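PDB 4ZVA: diguanylate cyclase DosC from Escherichia coli, which probably makes cyclic di-GMP from GTP in response to oxygen, which it senses through a haem-binding globin domain. Local coordinates for residues Q55-R58 with Q59-A63; V76-V79 with E80-I83; L129-Y132 with H133-N137. All coordinates share one frame; numbering follows the deposited sequence.

Interaction 1 (Q55-R58 with Q59-A63); sequences QVER and QLKSA. With HEM (protoporphyrin IX containing Fe), chain C.
Residues 55-63 run as unbroken alpha-helix, with Leu60 N bonded to Val56 O at 2.8 Å and Lys61 N to Glu57 O one residue on. This is part of helix 54-72 of the globin fold, one of the helices walling the haem pocket, and its two sides differ sharply. The inner side carries Val56, Gln59, Leu60 and Ala63, all of the pocket. Leu60 lays a methyl over the face of the porphyrin: CD1 is 3.5 Å from HEM NA and about equally near HEM ND, close above the iron. This is probably the distal, gas-binding face, as in related haem-based oxygen sensors, and Tyr38 from helix 16-43 touches Leu60 there too. Val56 CG1 packs 3.6 Å from the methyl HEM CMA, while Ala63 CB lies 3.8 Å from HEM CAD, at the root of one propionate. Gln59 turns toward the carboxylate HEM CGA of the other propionate, its CB 3.3 Å from HEM O2A. On the outer side Glu57 and Lys61, one turn apart, lie alongside each other and point the same way. Glu57 is extended, and Lys61 holds CG anti to its carbonyl carbon (chi1 -72°), which sends its straight chain back along the helix toward the acid. Its methylenes lean on Glu57, with Lys61 CE 3.7 Å from Glu57 CG. The pair closes as a salt bridge, Lys61 NZ 3.0 Å from Glu57 OE2, which receives it on its anti lone pair.

Interaction 2 (V76-V79 with E80-I83); sequences VDDV and ERLI
The start of helix 79-96 is made where Asp78 and Val79 meet Leu82 and Ile83: Leu82 N bonds to Asp78 O at 2.8 Å and Ile83 N to Val79 O at 3.0 Å, the first regular helical turn after the loop that follows helix 54-72. Beside it, Asp78 and Arg81 send their side chains the same way and form a salt bridge, Arg81 NH1 to Asp78 OD1 at 3.2 Å. The geometry is lopsided. The oxygen lies in the guanidinium plane, but the nitrogen approaches it from above the carboxylate, the two flat groups being 79° apart. Arg81 manages this by bending at chi3 (85°), while Asp78 OD2 is taken by Gln75 N in the preceding loop. Within the globin fold this turn lies against the N-terminal helix 2-13: Val79 and Leu82 both touch Trp7, and Glu80 forms a salt bridge with Lys4. Val79 CG1 also meets Ile83 CD1 at 4.0 Å, a modest apolar contact one turn along. Glu80 N does not reach Val76 O, four residues back, directly; a water stands between, accepting from Glu80 N at 3.1 Å and donating to Val76 O at 3.2 Å.

Interaction 3 (L129-Y132 with H133-N137); sequences LQVY and HFSIN
Tyr132 lies on helix 125-147, an alpha-helix at the dimer interface of this globin domain, and its side chain can be followed over Ile136, one turn along. CB stays at the backbone, 3.2 Å from His133 N. With CG anti to the main-chain nitrogen (chi1 177°), the ring stands out from the helix and offers a face to Ile136. CD1 is 4.0 Å from Ile136 CG1; farther out, CE1 comes to 3.6 Å from Ile136 CD1. CZ rests against both isoleucine carbons, and OH ends 3.9 Å from Ile136 CD1. Taken as a whole it is a CH-pi contact, with Ile136 CG1 only 17° off the ring normal. Around the ring, Tyr115 of the same chain meets it edge-to-face, and Tyr132 of the second subunit comes up with its plane at about 80°. Cutting Tyr132 back to an alanine is likely to leave Ile136 CG1 without the ring face it packs on, and to open a gap between the subunits where the two tyrosines now meet. Ser135, buried against Leu114 of helix 100-119, satisfies its hydroxyl within its own helix. OG donates to Val131 O at 2.8 Å while Ser135 N donates to the same oxygen at 3.0 Å, the two arriving from opposite faces of the carbonyl plane, so that one acceptor carries two bonds. His133 swings away from the tyrosine ring, and its imidazole stacks on Tyr115 of the second subunit. A water sits at the edge of that imidazole, in its plane, 3.2 Å from His133 ND1, and donates a hydrogen to Gln130 O.

Along the chain the three contacts follow in series on three helices of an all-helical globin domain: interaction 1 on helix 54-72, interaction 2 at the start of helix 79-96, the next in the chain, and interaction 3 on helix 125-147. None touches another. Interactions 1 and 3 are the farthest apart, with centres about 27 Å from each other on opposite sides of the chain's centre; interactions 2 and 3 are about 18 Å apart by the same measure. One end of this series thus lies on the haem and the other on the second subunit, an arrangement consistent with a sensor in which events at the haem are passed on through the dimer.

Interaction 1 (Q55-R58 with Q59-A63)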
ATOM      1  N   GLN A  55     -13.030  -5.781  25.746  1.00 66.69           N
ATOM      2  CA  GLN A  55     -13.456  -7.000  25.066  1.00 68.10           C
ATOM      3  C   GLN A  55     -13.175  -6.922  23.566  1.00 64.61           C
ATOM      4  O   GLN A  55     -12.669  -7.873  22.968  1.00 63.29           O
ATOM      5  CB  GLN A  55     -14.943  -7.259  25.317  1.00 74.31           C
ATOM      6  CG  GLN A  55     -15.523  -8.430  24.534  1.00 79.60           C
ATOM      7  CD  GLN A  55     -14.980  -9.775  24.992  1.00 82.50           C
ATOM      8  OE1 GLN A  55     -14.401  -9.892  26.074  1.00 82.62           O
ATOM      9  NE2 GLN A  55     -15.171 -10.799  24.169  1.00 86.57           N
ATOM     10  N   VAL A  56     -13.509  -5.787  22.962  1.00 61.13           N
ATOM     11  CA  VAL A  56     -13.219  -5.547  21.552  1.00 64.15           C
ATOM     12  C   VAL A  56     -11.714  -5.498  21.281  1.00 56.76           C
ATOM     13  O   VAL A  56     -11.224  -6.116  20.335  1.00 52.67           O
ATOM     14  CB  VAL A  56     -13.866  -4.234  21.069  1.00 60.34           C
ATOM     15  CG1 VAL A  56     -13.323  -3.837  19.707  1.00 61.66           C
ATOM     16  CG2 VAL A  56     -15.377  -4.373  21.029  1.00 65.40           C
ATOM     17  N   GLU A  57     -10.993  -4.768  22.129  1.00 54.88           N
ATOM     18  CA  GLU A  57      -9.542  -4.636  22.039  1.00 55.35           C
ATOM     19  C   GLU A  57      -8.859  -5.993  22.031  1.00 53.41           C
ATOM     20  O   GLU A  57      -8.038  -6.299  21.168  1.00 53.42           O
ATOM     21  CB  GLU A  57      -9.021  -3.817  23.217  1.00 52.19           C
ATOM     22  CG  GLU A  57      -7.523  -3.875  23.395  1.00 53.47           C
ATOM     23  CD  GLU A  57      -7.053  -3.072  24.585  1.00 56.59           C
ATOM     24  OE1 GLU A  57      -7.893  -2.397  25.215  1.00 60.39           O
ATOM     25  OE2 GLU A  57      -5.846  -3.125  24.897  1.00 54.33           O
ATOM     26  N   ARG A  58      -9.241  -6.805  23.005  1.00 54.19           N
ATOM     27  CA  ARG A  58      -8.704  -8.138  23.203  1.00 49.38           C
ATOM     28  C   ARG A  58      -8.963  -9.064  22.015  1.00 51.33           C
ATOM     29  O   ARG A  58      -8.068  -9.787  21.579  1.00 47.12           O
ATOM     30  CB  ARG A  58      -9.301  -8.702  24.490  1.00 63.76           C
ATOM     31  CG  ARG A  58      -8.788 -10.039  24.953  1.00 66.44           C
ATOM     32  CD  ARG A  58      -9.492 -10.369  26.261  1.00 74.38           C
ATOM     33  NE  ARG A  58      -9.308 -11.745  26.701  1.00 94.39           N
ATOM     34  CZ  ARG A  58     -10.143 -12.725  26.376  1.00 98.17           C
ATOM     35  NH1 ARG A  58     -11.197 -12.462  25.616  1.00 96.53           N
ATOM     36  NH2 ARG A  58      -9.936 -13.958  26.810  1.00 83.23           N
ATOM     37  N   GLN A  59     -10.187  -9.040  21.496  1.00 53.35           N
ATOM     38  CA  GLN A  59     -10.552  -9.880  20.359  1.00 49.21           C
ATOM     39  C   GLN A  59      -9.910  -9.396  19.062  1.00 50.46           C
ATOM     40  O   GLN A  59      -9.516 -10.203  18.220  1.00 47.10           O
ATOM     41  CB  GLN A  59     -12.072  -9.948  20.198  1.00 61.14           C
ATOM     42  CG  GLN A  59     -12.772 -10.771  21.273  1.00 62.96           C
ATOM     43  CD  GLN A  59     -14.263 -10.903  21.026  1.00 73.91           C
ATOM     44  OE1 GLN A  59     -14.894 -10.004  20.467  1.00 69.13           O
ATOM     45  NE2 GLN A  59     -14.835 -12.028  21.441  1.00 78.54           N
ATOM     46  N   LEU A  60      -9.808  -8.079  18.905  1.00 47.29           N
ATOM     47  CA  LEU A  60      -9.229  -7.496  17.697  1.00 51.45           C
ATOM     48  C   LEU A  60      -7.739  -7.803  17.594  1.00 40.17           C
ATOM     49  O   LEU A  60      -7.239  -8.123  16.518  1.00 46.83           O
ATOM     50  CB  LEU A  60      -9.450  -5.981  17.664  1.00 47.10           C
ATOM     51  CG  LEU A  60      -8.842  -5.227  16.477  1.00 50.14           C
ATOM     52  CD1 LEU A  60      -9.359  -5.769  15.150  1.00 48.45           C
ATOM     53  CD2 LEU A  60      -9.106  -3.733  16.593  1.00 52.59           C
ATOM     54  N   LYS A  61      -7.035  -7.701  18.718  1.00 44.21           N
ATOM     55  CA  LYS A  61      -5.607  -7.989  18.749  1.00 39.94           C
ATOM     56  C   LYS A  61      -5.352  -9.444  18.374  1.00 42.64           C
ATOM     57  O   LYS A  61      -4.447  -9.745  17.598  1.00 36.72           O
ATOM     58  CB  LYS A  61      -5.025  -7.685  20.130  1.00 38.44           C
ATOM     59  CG  LYS A  61      -4.909  -6.202  20.440  1.00 38.37           C
ATOM     60  CD  LYS A  61      -4.282  -5.969  21.803  1.00 45.41           C
ATOM     61  CE  LYS A  61      -4.109  -4.486  22.083  1.00 44.87           C
ATOM     62  NZ  LYS A  61      -3.489  -4.239  23.414  1.00 43.17           N
ATOM     63  N   SER A  62      -6.167 -10.339  18.922  1.00 46.48           N
ATOM     64  CA  SER A  62      -6.069 -11.760  18.609  1.00 41.10           C
ATOM     65  C   SER A  62      -6.422 -12.030  17.149  1.00 35.23           C
ATOM     66  O   SER A  62      -5.803 -12.868  16.494  1.00 38.61           O
ATOM     67  CB  SER A  62      -6.984 -12.573  19.530  1.00 46.97           C
ATOM     68  OG  SER A  62      -7.004 -13.937  19.149  1.00 56.15           O
ATOM     69  N   ALA A  63      -7.419 -11.312  16.643  1.00 42.89           N
ATOM     70  CA  ALA A  63      -7.836 -11.455  15.253  1.00 38.31           C
ATOM     71  C   ALA A  63      -6.752 -10.952  14.301  1.00 36.75           C
ATOM     72  O   ALA A  63      -6.524 -11.538  13.241  1.00 36.32           O
ATOM     73  CB  ALA A  63      -9.140 -10.715  15.012  1.00 47.94           C
TER
HETATM   74  CHA HEM C 201     -12.763  -6.821  13.407  1.00 50.82           C
HETATM   75  CHB HEM C 201     -11.952  -2.080  14.030  1.00 53.22           C
HETATM   76  CHC HEM C 201      -8.760  -2.234  10.399  1.00 45.73           C
HETATM   77  CHD HEM C 201      -8.797  -7.073  10.547  1.00 52.31           C
HETATM   78  C1A HEM C 201     -12.809  -5.545  13.926  1.00 51.08           C
HETATM   79  C2A HEM C 201     -13.571  -5.092  15.077  1.00 52.94           C
HETATM   80  C3A HEM C 201     -13.338  -3.788  15.239  1.00 47.65           C
HETATM   81  C4A HEM C 201     -12.430  -3.358  14.202  1.00 48.49           C
HETATM   82  CMA HEM C 201     -13.932  -2.882  16.337  1.00 53.16           C
HETATM   83  CAA HEM C 201     -14.484  -5.949  15.982  1.00 53.84           C
HETATM   84  CBA HEM C 201     -13.674  -7.075  16.615  1.00 55.05           C
HETATM   85  CGA HEM C 201     -14.469  -7.720  17.716  1.00 59.55           C
HETATM   86  O1A HEM C 201     -15.311  -7.022  18.339  1.00 55.39           O
HETATM   87  O2A HEM C 201     -14.248  -8.931  17.973  1.00 60.24           O
HETATM   88  C1B HEM C 201     -10.996  -1.707  13.116  1.00 50.16           C
HETATM   89  C2B HEM C 201     -10.397  -0.393  13.002  1.00 49.91           C
HETATM   90  C3B HEM C 201      -9.510  -0.436  11.990  1.00 46.82           C
HETATM   91  C4B HEM C 201      -9.529  -1.778  11.447  1.00 44.99           C
HETATM   92  CMB HEM C 201     -10.775   0.793  13.921  1.00 48.46           C
HETATM   93  CAB HEM C 201      -8.580   0.667  11.420  1.00 50.61           C
HETATM   94  CBB HEM C 201      -8.465   1.900  11.920  1.00 54.45           C
HETATM   95  C1C HEM C 201      -8.421  -3.549  10.179  1.00 44.97           C
HETATM   96  C2C HEM C 201      -7.315  -4.025   9.373  1.00 46.69           C
HETATM   97  C3C HEM C 201      -7.326  -5.372   9.411  1.00 43.63           C
HETATM   98  C4C HEM C 201      -8.440  -5.776  10.248  1.00 46.19           C
HETATM   99  CMC HEM C 201      -6.340  -3.081   8.631  1.00 39.78           C
HETATM  100  CAC HEM C 201      -6.378  -6.398   8.739  1.00 41.83           C
HETATM  101  CBC HEM C 201      -5.292  -6.074   8.028  1.00 52.00           C
HETATM  102  C1D HEM C 201      -9.866  -7.472  11.323  1.00 49.03           C
HETATM  103  C2D HEM C 201     -10.236  -8.846  11.585  1.00 46.40           C
HETATM  104  C3D HEM C 201     -11.478  -8.770  12.485  1.00 52.07           C
HETATM  105  C4D HEM C 201     -11.732  -7.357  12.666  1.00 48.69           C
HETATM  106  CMD HEM C 201      -9.509 -10.108  11.068  1.00 43.78           C
HETATM  107  CAD HEM C 201     -12.307  -9.934  13.074  1.00 52.98           C
HETATM  108  CBD HEM C 201     -12.895 -10.770  11.940  1.00 54.03           C
HETATM  109  CGD HEM C 201     -14.008 -11.642  12.459  1.00 53.58           C
HETATM  110  O1D HEM C 201     -14.430 -12.572  11.725  1.00 57.46           O
HETATM  111  O2D HEM C 201     -14.474 -11.410  13.604  1.00 55.34           O
HETATM  112  NA  HEM C 201     -12.129  -4.455  13.416  1.00 47.12           N
HETATM  113  NB  HEM C 201     -10.445  -2.529  12.154  1.00 45.74           N
HETATM  114  NC  HEM C 201      -9.084  -4.642  10.696  1.00 45.28           N
HETATM  115  ND  HEM C 201     -10.769  -6.633  11.970  1.00 49.06           N
HETATM  116 FE   HEM C 201     -10.769  -4.551  11.863  1.00 47.61          FE

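Interaction 2 (V76-V79 with E80-I83)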
ATOM      1  N   VAL A  76      -0.472 -21.031  -2.425  1.00 45.30           N
ATOM      2  CA  VAL A  76      -1.378 -20.966  -3.569  1.00 50.17           C
ATOM      3  C   VAL A  76      -2.756 -21.537  -3.242  1.00 55.29           C
ATOM      4  O   VAL A  76      -3.780 -20.958  -3.608  1.00 49.18           O
ATOM      5  CB  VAL A  76      -0.794 -21.714  -4.783  1.00 51.83           C
ATOM      6  CG1 VAL A  76      -1.806 -21.777  -5.917  1.00 56.12           C
ATOM      7  CG2 VAL A  76       0.494 -21.049  -5.245  1.00 50.32           C
ATOM      8  N   ASP A  77      -2.780 -22.649  -2.515  1.00 48.51           N
ATOM      9  CA  ASP A  77      -4.036 -23.315  -2.195  1.00 47.42           C
ATOM     10  C   ASP A  77      -4.790 -22.608  -1.073  1.00 49.34           C
ATOM     11  O   ASP A  77      -5.931 -22.956  -0.770  1.00 55.47           O
ATOM     12  CB  ASP A  77      -3.778 -24.777  -1.818  1.00 56.47           C
ATOM     13  CG  ASP A  77      -3.184 -25.579  -2.963  1.00 64.50           C
ATOM     14  OD1 ASP A  77      -3.502 -25.274  -4.133  1.00 65.93           O
ATOM     15  OD2 ASP A  77      -2.395 -26.512  -2.698  1.00 67.36           O
ATOM     16  N   ASP A  78      -4.153 -21.611  -0.466  1.00 43.61           N
ATOM     17  CA  ASP A  78      -4.778 -20.840   0.605  1.00 45.26           C
ATOM     18  C   ASP A  78      -5.551 -19.641   0.066  1.00 48.09           C
ATOM     19  O   ASP A  78      -6.414 -19.093   0.755  1.00 47.63           O
ATOM     20  CB  ASP A  78      -3.726 -20.356   1.606  1.00 53.05           C
ATOM     21  CG  ASP A  78      -3.082 -21.491   2.376  1.00 53.80           C
ATOM     22  OD1 ASP A  78      -3.728 -22.548   2.544  1.00 54.42           O
ATOM     23  OD2 ASP A  78      -1.925 -21.321   2.813  1.00 49.35           O
ATOM     24  N   VAL A  79      -5.230 -19.244  -1.165  1.00 47.55           N
ATOM     25  CA  VAL A  79      -5.756 -18.019  -1.767  1.00 47.75           C
ATOM     26  C   VAL A  79      -7.275 -17.937  -1.708  1.00 47.54           C
ATOM     27  O   VAL A  79      -7.837 -16.918  -1.304  1.00 47.95           O
ATOM     28  CB  VAL A  79      -5.313 -17.884  -3.242  1.00 47.25           C
ATOM     29  CG1 VAL A  79      -6.014 -16.709  -3.908  1.00 47.85           C
ATOM     30  CG2 VAL A  79      -3.803 -17.727  -3.334  1.00 46.05           C
ATOM     31  N   GLU A  80      -7.936 -19.016  -2.112  1.00 52.73           N
ATOM     32  CA  GLU A  80      -9.391 -19.049  -2.131  1.00 49.13           C
ATOM     33  C   GLU A  80      -9.979 -18.860  -0.734  1.00 53.08           C
ATOM     34  O   GLU A  80     -10.959 -18.135  -0.563  1.00 51.62           O
ATOM     35  CB  GLU A  80      -9.877 -20.359  -2.748  1.00 60.08           C
ATOM     36  CG  GLU A  80     -11.340 -20.353  -3.141  1.00 63.59           C
ATOM     37  CD  GLU A  80     -11.688 -21.496  -4.070  1.00 75.06           C
ATOM     38  OE1 GLU A  80     -10.880 -21.790  -4.978  1.00 71.63           O
ATOM     39  OE2 GLU A  80     -12.765 -22.103  -3.892  1.00 81.50           O
ATOM     40  N   ARG A  81      -9.372 -19.500   0.262  1.00 50.82           N
ATOM     41  CA  ARG A  81      -9.829 -19.368   1.643  1.00 47.31           C
ATOM     42  C   ARG A  81      -9.561 -17.964   2.187  1.00 48.96           C
ATOM     43  O   ARG A  81     -10.371 -17.408   2.931  1.00 46.77           O
ATOM     44  CB  ARG A  81      -9.157 -20.413   2.541  1.00 50.73           C
ATOM     45  CG  ARG A  81      -9.824 -20.567   3.902  1.00 60.26           C
ATOM     46  CD  ARG A  81      -9.102 -21.568   4.799  1.00 55.67           C
ATOM     47  NE  ARG A  81      -7.998 -20.954   5.532  1.00 63.57           N
ATOM     48  CZ  ARG A  81      -6.713 -21.101   5.224  1.00 62.27           C
ATOM     49  NH1 ARG A  81      -6.355 -21.852   4.190  1.00 61.80           N
ATOM     50  NH2 ARG A  81      -5.783 -20.498   5.954  1.00 56.91           N
ATOM     51  N   LEU A  82      -8.415 -17.401   1.819  1.00 51.35           N
ATOM     52  CA  LEU A  82      -8.033 -16.067   2.272  1.00 50.75           C
ATOM     53  C   LEU A  82      -8.981 -14.989   1.764  1.00 48.10           C
ATOM     54  O   LEU A  82      -9.278 -14.029   2.474  1.00 42.62           O
ATOM     55  CB  LEU A  82      -6.606 -15.743   1.834  1.00 44.85           C
ATOM     56  CG  LEU A  82      -5.518 -16.490   2.601  1.00 47.48           C
ATOM     57  CD1 LEU A  82      -4.159 -16.139   2.042  1.00 48.64           C
ATOM     58  CD2 LEU A  82      -5.595 -16.162   4.083  1.00 48.98           C
ATOM     59  N   ILE A  83      -9.443 -15.148   0.529  1.00 49.04           N
ATOM     60  CA  ILE A  83     -10.385 -14.204  -0.056  1.00 50.52           C
ATOM     61  C   ILE A  83     -11.673 -14.175   0.764  1.00 52.64           C
ATOM     62  O   ILE A  83     -12.197 -13.103   1.075  1.00 50.43           O
ATOM     63  CB  ILE A  83     -10.697 -14.558  -1.523  1.00 49.59           C
ATOM     64  CG1 ILE A  83      -9.464 -14.313  -2.396  1.00 43.54           C
ATOM     65  CG2 ILE A  83     -11.875 -13.745  -2.032  1.00 50.87           C
ATOM     66  CD1 ILE A  83      -9.587 -14.846  -3.801  1.00 47.83           C
TER
HETATM   67  O   HOH W   1      -6.926 -21.393  -3.845  1.00 54.82           O

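Interaction 3 (L129-Y132 with H133-N137)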
ATOM      1  N   LEU A 129      14.700  -6.885   1.132  1.00 30.53           N
ATOM      2  CA  LEU A 129      13.992  -6.207   0.047  1.00 31.24           C
ATOM      3  C   LEU A 129      12.884  -7.080  -0.532  1.00 27.32           C
ATOM      4  O   LEU A 129      11.758  -6.626  -0.729  1.00 30.42           O
ATOM      5  CB  LEU A 129      14.968  -5.814  -1.062  1.00 26.98           C
ATOM      6  CG  LEU A 129      14.345  -5.210  -2.325  1.00 34.11           C
ATOM      7  CD1 LEU A 129      13.662  -3.887  -2.015  1.00 32.37           C
ATOM      8  CD2 LEU A 129      15.388  -5.046  -3.424  1.00 27.71           C
ATOM      9  N   GLN A 130      13.217  -8.335  -0.810  1.00 29.41           N
ATOM     10  CA  GLN A 130      12.265  -9.259  -1.409  1.00 31.24           C
ATOM     11  C   GLN A 130      11.172  -9.681  -0.431  1.00 31.20           C
ATOM     12  O   GLN A 130      10.019  -9.867  -0.822  1.00 28.83           O
ATOM     13  CB  GLN A 130      13.002 -10.483  -1.949  1.00 36.34           C
ATOM     14  CG  GLN A 130      13.907 -10.151  -3.121  1.00 38.40           C
ATOM     15  CD  GLN A 130      14.498 -11.381  -3.772  1.00 41.18           C
ATOM     16  OE1 GLN A 130      15.337 -12.064  -3.186  1.00 46.99           O
ATOM     17  NE2 GLN A 130      14.061 -11.670  -4.993  1.00 48.65           N
ATOM     18  N   VAL A 131      11.532  -9.831   0.841  1.00 30.50           N
ATOM     19  CA  VAL A 131      10.553 -10.175   1.863  1.00 26.23           C
ATOM     20  C   VAL A 131       9.583  -9.018   2.068  1.00 26.76           C
ATOM     21  O   VAL A 131       8.373  -9.215   2.174  1.00 30.19           O
ATOM     22  CB  VAL A 131      11.230 -10.537   3.203  1.00 26.68           C
ATOM     23  CG1 VAL A 131      10.210 -10.583   4.324  1.00 29.41           C
ATOM     24  CG2 VAL A 131      11.951 -11.869   3.081  1.00 30.40           C
ATOM     25  N   TYR A 132      10.125  -7.807   2.121  1.00 25.70           N
ATOM     26  CA  TYR A 132       9.315  -6.610   2.287  1.00 27.47           C
ATOM     27  C   TYR A 132       8.390  -6.412   1.083  1.00 27.95           C
ATOM     28  O   TYR A 132       7.227  -6.046   1.242  1.00 30.66           O
ATOM     29  CB  TYR A 132      10.219  -5.394   2.487  1.00 30.81           C
ATOM     30  CG  TYR A 132       9.503  -4.072   2.610  1.00 32.50           C
ATOM     31  CD1 TYR A 132       8.638  -3.820   3.665  1.00 29.06           C
ATOM     32  CD2 TYR A 132       9.715  -3.061   1.681  1.00 29.73           C
ATOM     33  CE1 TYR A 132       7.990  -2.602   3.785  1.00 31.86           C
ATOM     34  CE2 TYR A 132       9.076  -1.845   1.791  1.00 30.61           C
ATOM     35  CZ  TYR A 132       8.215  -1.618   2.841  1.00 34.42           C
ATOM     36  OH  TYR A 132       7.580  -0.402   2.945  1.00 35.77           O
ATOM     37  N   HIS A 133       8.909  -6.673  -0.112  1.00 30.26           N
ATOM     38  CA  HIS A 133       8.112  -6.563  -1.336  1.00 35.45           C
ATOM     39  C   HIS A 133       6.936  -7.535  -1.346  1.00 35.89           C
ATOM     40  O   HIS A 133       5.794  -7.133  -1.567  1.00 33.05           O
ATOM     41  CB  HIS A 133       8.987  -6.805  -2.566  1.00 33.57           C
ATOM     42  CG  HIS A 133       8.213  -6.952  -3.840  1.00 35.24           C
ATOM     43  ND1 HIS A 133       8.174  -8.127  -4.556  1.00 36.46           N
ATOM     44  CD2 HIS A 133       7.436  -6.071  -4.516  1.00 33.68           C
ATOM     45  CE1 HIS A 133       7.414  -7.964  -5.626  1.00 41.84           C
ATOM     46  NE2 HIS A 133       6.955  -6.727  -5.625  1.00 36.45           N
ATOM     47  N   PHE A 134       7.222  -8.811  -1.106  1.00 36.77           N
ATOM     48  CA  PHE A 134       6.177  -9.828  -1.032  1.00 32.15           C
ATOM     49  C   PHE A 134       5.129  -9.460   0.009  1.00 33.76           C
ATOM     50  O   PHE A 134       3.929  -9.611  -0.225  1.00 33.28           O
ATOM     51  CB  PHE A 134       6.775 -11.201  -0.710  1.00 33.26           C
ATOM     52  CG  PHE A 134       5.744 -12.280  -0.529  1.00 37.82           C
ATOM     53  CD1 PHE A 134       5.168 -12.894  -1.630  1.00 35.19           C
ATOM     54  CD2 PHE A 134       5.352 -12.683   0.737  1.00 35.14           C
ATOM     55  CE1 PHE A 134       4.219 -13.885  -1.472  1.00 36.68           C
ATOM     56  CE2 PHE A 134       4.402 -13.674   0.902  1.00 37.70           C
ATOM     57  CZ  PHE A 134       3.835 -14.277  -0.205  1.00 35.68           C
ATOM     58  N   SER A 135       5.592  -8.963   1.151  1.00 31.44           N
ATOM     59  CA  SER A 135       4.708  -8.583   2.246  1.00 33.18           C
ATOM     60  C   SER A 135       3.816  -7.405   1.864  1.00 36.88           C
ATOM     61  O   SER A 135       2.619  -7.419   2.135  1.00 32.90           O
ATOM     62  CB  SER A 135       5.521  -8.237   3.494  1.00 32.63           C
ATOM     63  OG  SER A 135       6.259  -9.361   3.952  1.00 33.53           O
ATOM     64  N   ILE A 136       4.402  -6.381   1.251  1.00 34.80           N
ATOM     65  CA  ILE A 136       3.632  -5.212   0.832  1.00 38.35           C
ATOM     66  C   ILE A 136       2.569  -5.607  -0.193  1.00 29.97           C
ATOM     67  O   ILE A 136       1.400  -5.247  -0.056  1.00 39.46           O
ATOM     68  CB  ILE A 136       4.530  -4.110   0.237  1.00 34.25           C
ATOM     69  CG1 ILE A 136       5.400  -3.484   1.328  1.00 30.20           C
ATOM     70  CG2 ILE A 136       3.686  -3.029  -0.419  1.00 38.29           C
ATOM     71  CD1 ILE A 136       4.607  -2.846   2.456  1.00 35.30           C
ATOM     72  N   ASN A 137       2.978  -6.357  -1.210  1.00 33.34           N
ATOM     73  CA  ASN A 137       2.053  -6.792  -2.249  1.00 36.02           C
ATOM     74  C   ASN A 137       0.959  -7.701  -1.698  1.00 41.18           C
ATOM     75  O   ASN A 137      -0.189  -7.633  -2.134  1.00 32.91           O
ATOM     76  CB  ASN A 137       2.816  -7.496  -3.373  1.00 36.23           C
ATOM     77  CG  ASN A 137       3.485  -6.520  -4.322  1.00 39.97           C
ATOM     78  OD1 ASN A 137       3.606  -5.332  -4.025  1.00 42.72           O
ATOM     79  ND2 ASN A 137       3.939  -7.022  -5.462  1.00 38.67           N
TER
HETATM   80  O   HOH W   2       9.561 -10.940  -3.825  1.00 41.05           O